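Local coordinates for alpha-glucosidase (Pseudoalteromonas sp. K8, PDB 5HQA), which hydrolyses alpha-glucosidic linkages as a calcium-containing, chloride-activated member of glycoside hydrolase family 97, at residues 142-148 / 167-173; 151-155 / 437-441; 545-549 / 654-658. All coordinates share one frame. Residues are numbered along the deposited sequence.

Contacts 1 and 2 are neighbours, their centres about 11 Å apart, and their segments alternate along the chain: 151-155 follows strand 141-144 and precedes 167-173, whereas 437-441 comes far later. Contact 1 lies within the N-terminal beta domain; contact 2 joins a loop of that domain to the loop after strand 432-435 of the catalytic barrel, where both supply calcium ligands. The two touch through Thr170 with Lys440 and His169 with Tyr153. Contact 3 comes last in sequence, its centre about 33 Å and about 30 Å from those of contacts 1 and 2, and packs helix 541-549 on the C-terminal sheet. Contacts 2 and 3 thus lie at the barrel's interfaces with the N-terminal and C-terminal domains.

Contact 1: 142-148 / 167-173; sequences AWWIPAR and LVHTPFT
Two extended segments of the N-terminal beta domain, whose family belongs to the galactose mutarotase clan, run antiparallel as a discontinuous pairing: strand 141-144 lies beside strand 172-175 in a large antiparallel sheet, Trp143 opposite Thr173 (CA-CA 5.9 Å) and Trp144 opposite Phe172 (CA-CA 6.1 Å), and a separate bridge joins Pro146 to Val168 (CA-CA 4.5 Å). Between them 167-173 swings away at Thr170 and Pro171, which are linked by a cis peptide.

Direct backbone hydrogen bonds run from Trp143 N to Thr173 O (3.1 Å), from His169 N to Ile145 O (3.2 Å) and from Ala147 N to Leu167 O (2.9 Å). In place of a return bond in the Trp143/Thr173 pair, one water accepts from Thr173 N (3.0 Å) and donates to Trp143 O (2.6 Å) and Pro171 O (2.7 Å). Where the backbones part, another accepts from Ile145 N (2.9 Å) and donates to His169 O (2.8 Å).

Trp144 NE1 hydrogen-bonds to Thr160 OG1; the Arg148 guanidinium forms a salt bridge to Asp208 and a hydrogen bond to Thr210.

Among apolar contacts, Trp144 (chi1 p) sets CE3 3.5 Å from Val168 CG1, and its CB meets Phe172 CE1 at 3.7 Å, near the plane of the t-rotamer phenyl ring. Arg148 (left-handed, phi/psi 65/22) lays CG 4.0 Å from Leu167 CD2. Ala147 CB makes a CH-pi contact over the His169 imidazole (chi1 -83°), 3.5 Å from its centroid.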
loop_
_atom_site.group_PDB
_atom_site.type_symbol
_atom_site.label_atom_id
_atom_site.label_comp_id
_atom_site.label_asym_id
_atom_site.label_seq_id
_atom_site.Cartn_x
_atom_site.Cartn_y
_atom_site.Cartn_z
ATOM N N ALA A 142 9.659 -16.851 -6.668
ATOM C CA ALA A 142 8.614 -15.857 -6.463
ATOM C C ALA A 142 8.234 -15.750 -4.987
ATOM O O ALA A 142 8.309 -16.725 -4.231
ATOM C CB ALA A 142 7.362 -16.194 -7.290
ATOM N N TRP A 143 7.804 -14.548 -4.589
ATOM C CA TRP A 143 7.312 -14.276 -3.241
ATOM C C TRP A 143 5.925 -13.667 -3.384
ATOM O O TRP A 143 5.801 -12.532 -3.852
ATOM C CB TRP A 143 8.249 -13.322 -2.502
ATOM C CG TRP A 143 9.691 -13.758 -2.503
ATOM C CD1 TRP A 143 10.287 -14.601 -1.617
ATOM C CD2 TRP A 143 10.719 -13.355 -3.428
ATOM N NE1 TRP A 143 11.622 -14.746 -1.926
ATOM C CE2 TRP A 143 11.910 -13.987 -3.031
ATOM C CE3 TRP A 143 10.745 -12.505 -4.541
ATOM C CZ2 TRP A 143 13.117 -13.808 -3.711
ATOM C CZ3 TRP A 143 11.942 -12.324 -5.210
ATOM C CH2 TRP A 143 13.110 -12.974 -4.793
ATOM N N TRP A 144 4.878 -14.397 -2.990
ATOM C CA TRP A 144 3.546 -14.032 -3.469
ATOM C C TRP A 144 2.460 -14.393 -2.460
ATOM O O TRP A 144 2.655 -15.234 -1.575
ATOM C CB TRP A 144 3.258 -14.726 -4.809
ATOM C CG TRP A 144 3.417 -16.225 -4.745
ATOM C CD1 TRP A 144 4.571 -16.941 -4.927
ATOM C CD2 TRP A 144 2.385 -17.190 -4.488
ATOM N NE1 TRP A 144 4.319 -18.290 -4.804
ATOM C CE2 TRP A 144 2.986 -18.470 -4.538
ATOM C CE3 TRP A 144 1.013 -17.097 -4.221
ATOM C CZ2 TRP A 144 2.259 -19.648 -4.331
ATOM C CZ3 TRP A 144 0.289 -18.266 -4.018
ATOM C CH2 TRP A 144 0.912 -19.525 -4.075
ATOM N N ILE A 145 1.298 -13.752 -2.618
ATOM C CA ILE A 145 0.094 -14.143 -1.883
ATOM C C ILE A 145 -0.975 -14.601 -2.869
ATOM O O ILE A 145 -1.046 -14.101 -4.004
ATOM C CB ILE A 145 -0.446 -13.013 -0.986
ATOM C CG1 ILE A 145 -0.704 -11.727 -1.794
ATOM C CG2 ILE A 145 0.483 -12.783 0.220
ATOM C CD1 ILE A 145 -1.786 -10.824 -1.181
ATOM N N PRO A 146 -1.825 -15.541 -2.478
ATOM C CA PRO A 146 -2.854 -16.031 -3.398
ATOM C C PRO A 146 -3.938 -14.993 -3.606
ATOM O O PRO A 146 -4.257 -14.200 -2.714
ATOM C CB PRO A 146 -3.409 -17.263 -2.676
ATOM C CG PRO A 146 -3.249 -16.889 -1.202
ATOM C CD PRO A 146 -1.910 -16.184 -1.150
ATOM N N ALA A 147 -4.519 -15.014 -4.796
ATOM C CA ALA A 147 -5.646 -14.154 -5.117
ATOM C C ALA A 147 -6.947 -14.944 -5.044
ATOM O O ALA A 147 -6.957 -16.173 -5.137
ATOM C CB ALA A 147 -5.491 -13.542 -6.511
ATOM N N ARG A 148 -8.051 -14.204 -4.894
ATOM C CA ARG A 148 -9.412 -14.734 -4.851
ATOM C C ARG A 148 -9.654 -15.614 -3.631
ATOM O O ARG A 148 -10.571 -16.444 -3.636
ATOM C CB ARG A 148 -9.757 -15.507 -6.135
ATOM C CG ARG A 148 -9.573 -14.681 -7.423
ATOM C CD ARG A 148 -10.799 -13.805 -7.768
ATOM N NE ARG A 148 -10.395 -12.743 -8.684
ATOM C CZ ARG A 148 -10.161 -12.924 -9.984
ATOM N NH1 ARG A 148 -10.329 -14.126 -10.531
ATOM N NH2 ARG A 148 -9.758 -11.905 -10.741
ATOM N N LEU A 167 -2.238 -18.421 -8.899
ATOM C CA LEU A 167 -3.235 -17.362 -9.013
ATOM C C LEU A 167 -2.911 -16.360 -7.918
ATOM O O LEU A 167 -3.089 -16.668 -6.736
ATOM C CB LEU A 167 -4.649 -17.925 -8.860
ATOM C CG LEU A 167 -5.805 -16.961 -9.144
ATOM C CD1 LEU A 167 -5.838 -16.651 -10.658
ATOM C CD2 LEU A 167 -7.145 -17.551 -8.646
ATOM N N VAL A 168 -2.425 -15.175 -8.295
ATOM C CA VAL A 168 -1.731 -14.310 -7.351
ATOM C C VAL A 168 -2.219 -12.873 -7.471
ATOM O O VAL A 168 -2.644 -12.416 -8.540
ATOM C CB VAL A 168 -0.198 -14.377 -7.555
ATOM C CG1 VAL A 168 0.294 -15.819 -7.402
ATOM C CG2 VAL A 168 0.194 -13.809 -8.918
ATOM N N HIS A 169 -2.160 -12.162 -6.344
ATOM C CA HIS A 169 -2.390 -10.728 -6.318
ATOM C C HIS A 169 -1.118 -9.984 -6.713
ATOM O O HIS A 169 -0.010 -10.528 -6.681
ATOM C CB HIS A 169 -2.847 -10.279 -4.926
ATOM C CG HIS A 169 -4.313 -10.457 -4.692
ATOM N ND1 HIS A 169 -5.265 -9.998 -5.579
ATOM C CD2 HIS A 169 -4.993 -11.045 -3.677
ATOM C CE1 HIS A 169 -6.469 -10.296 -5.120
ATOM N NE2 HIS A 169 -6.332 -10.924 -3.964
ATOM N N THR A 170 -1.290 -8.721 -7.088
ATOM C CA THR A 170 -0.144 -7.863 -7.369
ATOM C C THR A 170 -0.033 -6.805 -6.270
ATOM O O THR A 170 -1.034 -6.487 -5.624
ATOM C CB THR A 170 -0.263 -7.187 -8.758
ATOM O OG1 THR A 170 -1.189 -6.089 -8.698
ATOM C CG2 THR A 170 -0.721 -8.198 -9.821
ATOM N N PRO A 171 1.167 -6.236 -6.047
ATOM C CA PRO A 171 2.455 -6.418 -6.738
ATOM C C PRO A 171 2.965 -7.844 -6.619
ATOM O O PRO A 171 3.010 -8.416 -5.520
ATOM C CB PRO A 171 3.390 -5.441 -6.009
ATOM C CG PRO A 171 2.469 -4.431 -5.404
ATOM C CD PRO A 171 1.268 -5.215 -4.989
ATOM N N PHE A 172 3.306 -8.425 -7.757
ATOM C CA PHE A 172 3.758 -9.809 -7.840
ATOM C C PHE A 172 5.243 -9.765 -8.169
ATOM O O PHE A 172 5.619 -9.389 -9.286
ATOM C CB PHE A 172 2.967 -10.562 -8.906
ATOM C CG PHE A 172 3.459 -11.958 -9.153
ATOM C CD1 PHE A 172 3.598 -12.856 -8.100
ATOM C CD2 PHE A 172 3.748 -12.388 -10.443
ATOM C CE1 PHE A 172 4.034 -14.161 -8.332
ATOM C CE2 PHE A 172 4.188 -13.691 -10.682
ATOM C CZ PHE A 172 4.327 -14.577 -9.623
ATOM N N THR A 173 6.080 -10.138 -7.198
ATOM C CA THR A 173 7.525 -9.945 -7.263
ATOM C C THR A 173 8.252 -11.279 -7.349
ATOM O O THR A 173 7.934 -12.223 -6.619
ATOM C CB THR A 173 7.999 -9.170 -6.031
ATOM O OG1 THR A 173 7.363 -7.888 -6.027
ATOM C CG2 THR A 173 9.517 -8.989 -6.039
HETATM O O HOH W 1 4.397 -10.541 -4.733
HETATM O O HOH W 2 1.540 -11.618 -4.639
HETATM O O HOH W 3 -9.104 -11.794 -3.319
#

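Contact 2: 151-155 / 437-441; sequences NRYEY and EPIKD. With CA (calcium ion), chain C; AC1 (4,6-dideoxy-4-{[(1S,4R,5S,6S)-4,5,6-trihydroxy-3-(hydroxymethyl)cyclohex-2-en-1-yl]amino}-alpha-D-glucopyranose), chain B.
This interdomain contact builds part of the calcium and acarbose site, where an irregular loop of the N-terminal beta domain meets the loop after barrel strand 432-435. Arg152 and Glu437 have the nearest CA atoms (7.7 Å). A type II' turn spans Asn151 to Glu154, closed by Glu154 N to Asn151 O (2.9 Å), and Asn151 ND2 donates a hydrogen bond to Glu154 O (2.9 Å). Arg152 (phi/psi 63/-125) lays its guanidinium face over Glu437 CG (NE to CG 3.6 Å); its NH2 forms a salt bridge to Glu154 OE2 (2.6 Å) and donates to AC1 O2 (3.3 Å). Tyr153 (chi1 m) has Pro438 O at its ring edge, 3.2 Å from CE2, and its OH accepts from Lys440 N (3.1 Å). Glu154 (chi1 m, chi2 t) reaches the calcium, which Glu455 and Glu461 also bind; one water donates to Glu154 OE1 (3.2 Å) and accepts from Glu437 N (2.9 Å). Glu154 OE1 and Glu437 OE2 each lie 2.4 Å from the ion, AC1 O3 and O2B 2.3 Å, AC1 N4A 2.7 Å.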
loop_
_atom_site.group_PDB
_atom_site.type_symbol
_atom_site.label_atom_id
_atom_site.label_comp_id
_atom_site.label_asym_id
_atom_site.label_seq_id
_atom_site.Cartn_x
_atom_site.Cartn_y
_atom_site.Cartn_z
ATOM N N ASN A 151 -9.516 -14.483 2.479
ATOM C CA ASN A 151 -8.976 -13.395 3.289
ATOM C C ASN A 151 -8.369 -12.260 2.470
ATOM O O ASN A 151 -7.571 -11.489 3.009
ATOM C CB ASN A 151 -7.948 -13.910 4.302
ATOM C CG ASN A 151 -8.117 -13.251 5.666
ATOM O OD1 ASN A 151 -9.239 -12.952 6.074
ATOM N ND2 ASN A 151 -7.015 -12.998 6.361
ATOM N N ARG A 152 -8.744 -12.122 1.195
ATOM C CA ARG A 152 -8.463 -10.898 0.402
ATOM C C ARG A 152 -6.948 -10.739 0.265
ATOM O O ARG A 152 -6.276 -11.666 -0.217
ATOM C CB ARG A 152 -9.180 -9.705 1.045
ATOM C CG ARG A 152 -10.708 -9.841 1.226
ATOM C CD ARG A 152 -11.246 -8.675 2.084
ATOM N NE ARG A 152 -10.349 -8.483 3.213
ATOM C CZ ARG A 152 -10.439 -9.137 4.358
ATOM N NH1 ARG A 152 -11.427 -9.989 4.563
ATOM N NH2 ARG A 152 -9.544 -8.922 5.304
ATOM N N TYR A 153 -6.370 -9.596 0.646
ATOM C CA TYR A 153 -4.928 -9.399 0.577
ATOM C C TYR A 153 -4.216 -9.822 1.853
ATOM O O TYR A 153 -2.982 -9.753 1.906
ATOM C CB TYR A 153 -4.587 -7.925 0.304
ATOM C CG TYR A 153 -5.170 -7.325 -0.957
ATOM C CD1 TYR A 153 -4.800 -7.795 -2.219
ATOM C CD2 TYR A 153 -6.054 -6.249 -0.886
ATOM C CE1 TYR A 153 -5.327 -7.222 -3.386
ATOM C CE2 TYR A 153 -6.582 -5.670 -2.033
ATOM C CZ TYR A 153 -6.216 -6.162 -3.278
ATOM O OH TYR A 153 -6.751 -5.581 -4.406
ATOM N N GLU A 154 -4.953 -10.233 2.886
ATOM C CA GLU A 154 -4.359 -10.451 4.207
ATOM C C GLU A 154 -3.862 -11.894 4.327
ATOM O O GLU A 154 -4.451 -12.749 4.993
ATOM C CB GLU A 154 -5.358 -10.087 5.302
ATOM C CG GLU A 154 -5.578 -8.569 5.414
ATOM C CD GLU A 154 -6.655 -8.182 6.430
ATOM O OE1 GLU A 154 -6.694 -7.000 6.840
ATOM O OE2 GLU A 154 -7.465 -9.056 6.808
ATOM N N TYR A 155 -2.732 -12.148 3.661
ATOM C CA TYR A 155 -2.043 -13.432 3.695
ATOM C C TYR A 155 -0.562 -13.203 3.948
ATOM O O TYR A 155 -0.015 -12.165 3.569
ATOM C CB TYR A 155 -2.195 -14.187 2.366
ATOM C CG TYR A 155 -3.574 -14.741 2.151
ATOM C CD1 TYR A 155 -3.909 -15.999 2.639
ATOM C CD2 TYR A 155 -4.549 -14.008 1.475
ATOM C CE1 TYR A 155 -5.185 -16.525 2.452
ATOM C CE2 TYR A 155 -5.825 -14.522 1.287
ATOM C CZ TYR A 155 -6.136 -15.785 1.780
ATOM O OH TYR A 155 -7.392 -16.320 1.604
ATOM N N GLU A 437 -9.250 -3.084 4.488
ATOM C CA GLU A 437 -9.819 -3.973 3.480
ATOM C C GLU A 437 -10.081 -3.190 2.190
ATOM O O GLU A 437 -11.226 -3.071 1.743
ATOM C CB GLU A 437 -11.085 -4.664 3.971
ATOM C CG GLU A 437 -10.841 -5.496 5.233
ATOM C CD GLU A 437 -10.692 -4.625 6.473
ATOM O OE1 GLU A 437 -11.552 -3.741 6.660
ATOM O OE2 GLU A 437 -9.701 -4.788 7.234
ATOM N N PRO A 438 -9.028 -2.644 1.568
ATOM C CA PRO A 438 -9.193 -1.718 0.447
ATOM C C PRO A 438 -9.060 -2.416 -0.886
ATOM O O PRO A 438 -8.848 -3.632 -0.944
ATOM C CB PRO A 438 -8.011 -0.770 0.644
ATOM C CG PRO A 438 -6.915 -1.744 1.035
ATOM C CD PRO A 438 -7.604 -2.809 1.902
ATOM N N ILE A 439 -9.148 -1.637 -1.961
ATOM C CA ILE A 439 -8.500 -2.009 -3.212
ATOM C C ILE A 439 -7.007 -1.743 -3.053
ATOM O O ILE A 439 -6.594 -0.810 -2.351
ATOM C CB ILE A 439 -9.098 -1.218 -4.396
ATOM C CG1 ILE A 439 -8.411 -1.585 -5.717
ATOM C CG2 ILE A 439 -8.967 0.301 -4.165
ATOM C CD1 ILE A 439 -8.688 -3.014 -6.181
ATOM N N LYS A 440 -6.184 -2.574 -3.686
ATOM C CA LYS A 440 -4.743 -2.355 -3.646
ATOM C C LYS A 440 -4.399 -0.959 -4.156
ATOM O O LYS A 440 -5.120 -0.375 -4.974
ATOM C CB LYS A 440 -4.027 -3.412 -4.482
ATOM C CG LYS A 440 -4.355 -3.295 -5.978
ATOM C CD LYS A 440 -3.955 -4.554 -6.747
ATOM C CE LYS A 440 -4.303 -4.403 -8.222
ATOM N NZ LYS A 440 -3.955 -5.613 -9.033
ATOM N N ASP A 441 -3.300 -0.417 -3.632
ATOM C CA ASP A 441 -2.812 0.899 -4.031
ATOM C C ASP A 441 -2.298 0.830 -5.467
ATOM O O ASP A 441 -1.524 -0.068 -5.813
ATOM C CB ASP A 441 -1.698 1.329 -3.065
ATOM C CG ASP A 441 -1.272 2.793 -3.231
ATOM O OD1 ASP A 441 -1.423 3.357 -4.339
ATOM O OD2 ASP A 441 -0.765 3.372 -2.230
HETATM CA CA CA C . -7.841 -5.661 8.523
HETATM C C1 AC1 B . -11.162 -10.064 10.310
HETATM O O2 AC1 B . -10.029 -10.300 8.213
HETATM C C2 AC1 B . -10.607 -9.328 9.099
HETATM C C4A AC1 B . -10.122 -2.706 12.774
HETATM C C3 AC1 B . -9.604 -8.279 9.499
HETATM O O3 AC1 B . -9.045 -7.651 8.331
HETATM C C4 AC1 B . -10.251 -7.275 10.415
HETATM N N4A AC1 B . -9.426 -6.045 10.631
HETATM C C5 AC1 B . -10.406 -8.099 11.684
HETATM O O5 AC1 B . -11.458 -9.122 11.439
HETATM C C6 AC1 B . -10.777 -7.315 12.904
HETATM C C1B AC1 B . -10.169 -4.745 10.455
HETATM C C2B AC1 B . -9.119 -3.461 10.636
HETATM O O2B AC1 B . -7.985 -3.711 9.805
HETATM C C3B AC1 B . -8.797 -3.249 11.988
HETATM O O3B AC1 B . -7.749 -2.266 12.176
HETATM O O4 AC1 B . -9.862 -2.611 14.161
HETATM C C5B AC1 B . -11.286 -3.534 12.560
HETATM C C7B AC1 B . -11.293 -4.581 11.314
HETATM C C6B AC1 B . -12.631 -3.002 13.082
HETATM O O6B AC1 B . -13.033 -1.967 12.240
HETATM O O HOH W 4 -6.781 -4.632 4.763
#

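Contact 3: 545-549 / 654-658; sequences QFIQD and TAIRF
Phe546 and Asp549, one helical turn apart, carry the helix side of this contact. Phe546 adopts chi1 t and chi2 77°, so that its ring reaches the strand although its CA-to-CB bond points sideways. Ala655 CB sits over the ring face in a CH-pi contact, 3.7 Å from the Phe546 centroid, and Arg657 N approaches the ring edge, 4.0 Å from Phe546 CE1. Helix 541-549, which follows the last barrel strand, 527-529, thereby packs on strand 653-660, an inner strand of the antiparallel C-terminal sheet; the local axes come within 9.7 Å at 53°, with Phe546 nearest Arg657 (CA atoms 7.6 Å apart). Leu517 and Val521 of helix 513-522 and Tyr616 of strand 611-618 adjoin this apolar patch. Arg657 is fully extended, chi1 to chi3 all t, and its NH1 forms a salt bridge with Asp549 OD2 at 3.1 Å, a weak hydrogen bond; NH2 pairs with Asp584. Asp549 (chi1 m) is also held by Gln545, whose t,p side chain brings NE2 2.8 Å from Asp549 OD1.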
loop_
_atom_site.group_PDB
_atom_site.type_symbol
_atom_site.label_atom_id
_atom_site.label_comp_id
_atom_site.label_asym_id
_atom_site.label_seq_id
_atom_site.Cartn_x
_atom_site.Cartn_y
_atom_site.Cartn_z
ATOM N N GLN A 545 11.051 7.731 22.915
ATOM C CA GLN A 545 11.563 8.979 22.351
ATOM C C GLN A 545 11.751 8.884 20.838
ATOM O O GLN A 545 11.541 9.876 20.126
ATOM C CB GLN A 545 12.880 9.367 23.029
ATOM C CG GLN A 545 13.370 10.761 22.654
ATOM C CD GLN A 545 12.432 11.853 23.138
ATOM O OE1 GLN A 545 12.147 11.967 24.335
ATOM N NE2 GLN A 545 11.939 12.660 22.206
ATOM N N PHE A 546 12.124 7.710 20.316
ATOM C CA PHE A 546 12.267 7.613 18.867
ATOM C C PHE A 546 10.936 7.835 18.164
ATOM O O PHE A 546 10.874 8.520 17.137
ATOM C CB PHE A 546 12.844 6.269 18.435
ATOM C CG PHE A 546 13.067 6.200 16.953
ATOM C CD1 PHE A 546 14.158 6.849 16.381
ATOM C CD2 PHE A 546 12.157 5.554 16.123
ATOM C CE1 PHE A 546 14.360 6.826 14.998
ATOM C CE2 PHE A 546 12.350 5.526 14.745
ATOM C CZ PHE A 546 13.453 6.167 14.184
ATOM N N ILE A 547 9.859 7.250 18.693
ATOM C CA ILE A 547 8.545 7.432 18.085
ATOM C C ILE A 547 8.114 8.890 18.184
ATOM O O ILE A 547 7.515 9.440 17.253
ATOM C CB ILE A 547 7.521 6.489 18.743
ATOM C CG1 ILE A 547 7.953 5.036 18.558
ATOM C CG2 ILE A 547 6.132 6.713 18.154
ATOM C CD1 ILE A 547 6.976 4.011 19.159
ATOM N N GLN A 548 8.416 9.542 19.309
ATOM C CA GLN A 548 8.105 10.959 19.434
ATOM C C GLN A 548 8.875 11.789 18.423
ATOM O O GLN A 548 8.362 12.800 17.933
ATOM C CB GLN A 548 8.423 11.449 20.839
ATOM C CG GLN A 548 7.516 10.889 21.912
ATOM C CD GLN A 548 7.947 11.357 23.277
ATOM O OE1 GLN A 548 8.757 10.709 23.933
ATOM N NE2 GLN A 548 7.440 12.506 23.699
ATOM N N ASP A 549 10.110 11.387 18.107
ATOM C CA ASP A 549 10.951 12.195 17.230
ATOM C C ASP A 549 10.642 11.977 15.752
ATOM O O ASP A 549 10.776 12.911 14.953
ATOM C CB ASP A 549 12.434 11.890 17.465
ATOM C CG ASP A 549 12.974 12.472 18.765
ATOM O OD1 ASP A 549 12.262 13.237 19.464
ATOM O OD2 ASP A 549 14.149 12.167 19.072
ATOM N N THR A 654 17.091 -1.958 13.733
ATOM C CA THR A 654 17.770 -0.776 14.247
ATOM C C THR A 654 17.062 0.449 13.700
ATOM O O THR A 654 16.668 0.473 12.529
ATOM C CB THR A 654 19.259 -0.740 13.855
ATOM O OG1 THR A 654 19.957 -1.766 14.566
ATOM C CG2 THR A 654 19.897 0.589 14.231
ATOM N N ALA A 655 16.879 1.448 14.561
ATOM C CA ALA A 655 16.313 2.733 14.183
ATOM C C ALA A 655 17.303 3.815 14.576
ATOM O O ALA A 655 17.866 3.774 15.677
ATOM C CB ALA A 655 14.968 2.973 14.880
ATOM N N ILE A 656 17.530 4.780 13.683
ATOM C CA ILE A 656 18.512 5.829 13.937
ATOM C C ILE A 656 17.926 7.179 13.570
ATOM O O ILE A 656 17.351 7.338 12.488
ATOM C CB ILE A 656 19.815 5.605 13.151
ATOM C CG1 ILE A 656 20.373 4.212 13.425
ATOM C CG2 ILE A 656 20.843 6.692 13.510
ATOM C CD1 ILE A 656 21.626 3.932 12.657
ATOM N N ARG A 657 18.095 8.154 14.454
ATOM C CA ARG A 657 17.896 9.556 14.117
ATOM C C ARG A 657 19.266 10.196 13.925
ATOM O O ARG A 657 20.094 10.179 14.839
ATOM C CB ARG A 657 17.116 10.293 15.207
ATOM C CG ARG A 657 17.069 11.786 14.968
ATOM C CD ARG A 657 16.330 12.533 16.056
ATOM N NE ARG A 657 16.351 13.962 15.747
ATOM C CZ ARG A 657 15.944 14.917 16.578
ATOM N NH1 ARG A 657 15.485 14.597 17.781
ATOM N NH2 ARG A 657 16.004 16.190 16.203
ATOM N N PHE A 658 19.518 10.731 12.733
ATOM C CA PHE A 658 20.735 11.493 12.463
ATOM C C PHE A 658 20.381 12.960 12.655
ATOM O O PHE A 658 19.833 13.601 11.754
ATOM C CB PHE A 658 21.260 11.221 11.058
ATOM C CG PHE A 658 21.706 9.812 10.849
ATOM C CD1 PHE A 658 22.985 9.419 11.219
ATOM C CD2 PHE A 658 20.851 8.878 10.284
ATOM C CE1 PHE A 658 23.406 8.113 11.028
ATOM C CE2 PHE A 658 21.259 7.564 10.091
ATOM C CZ PHE A 658 22.538 7.182 10.463
#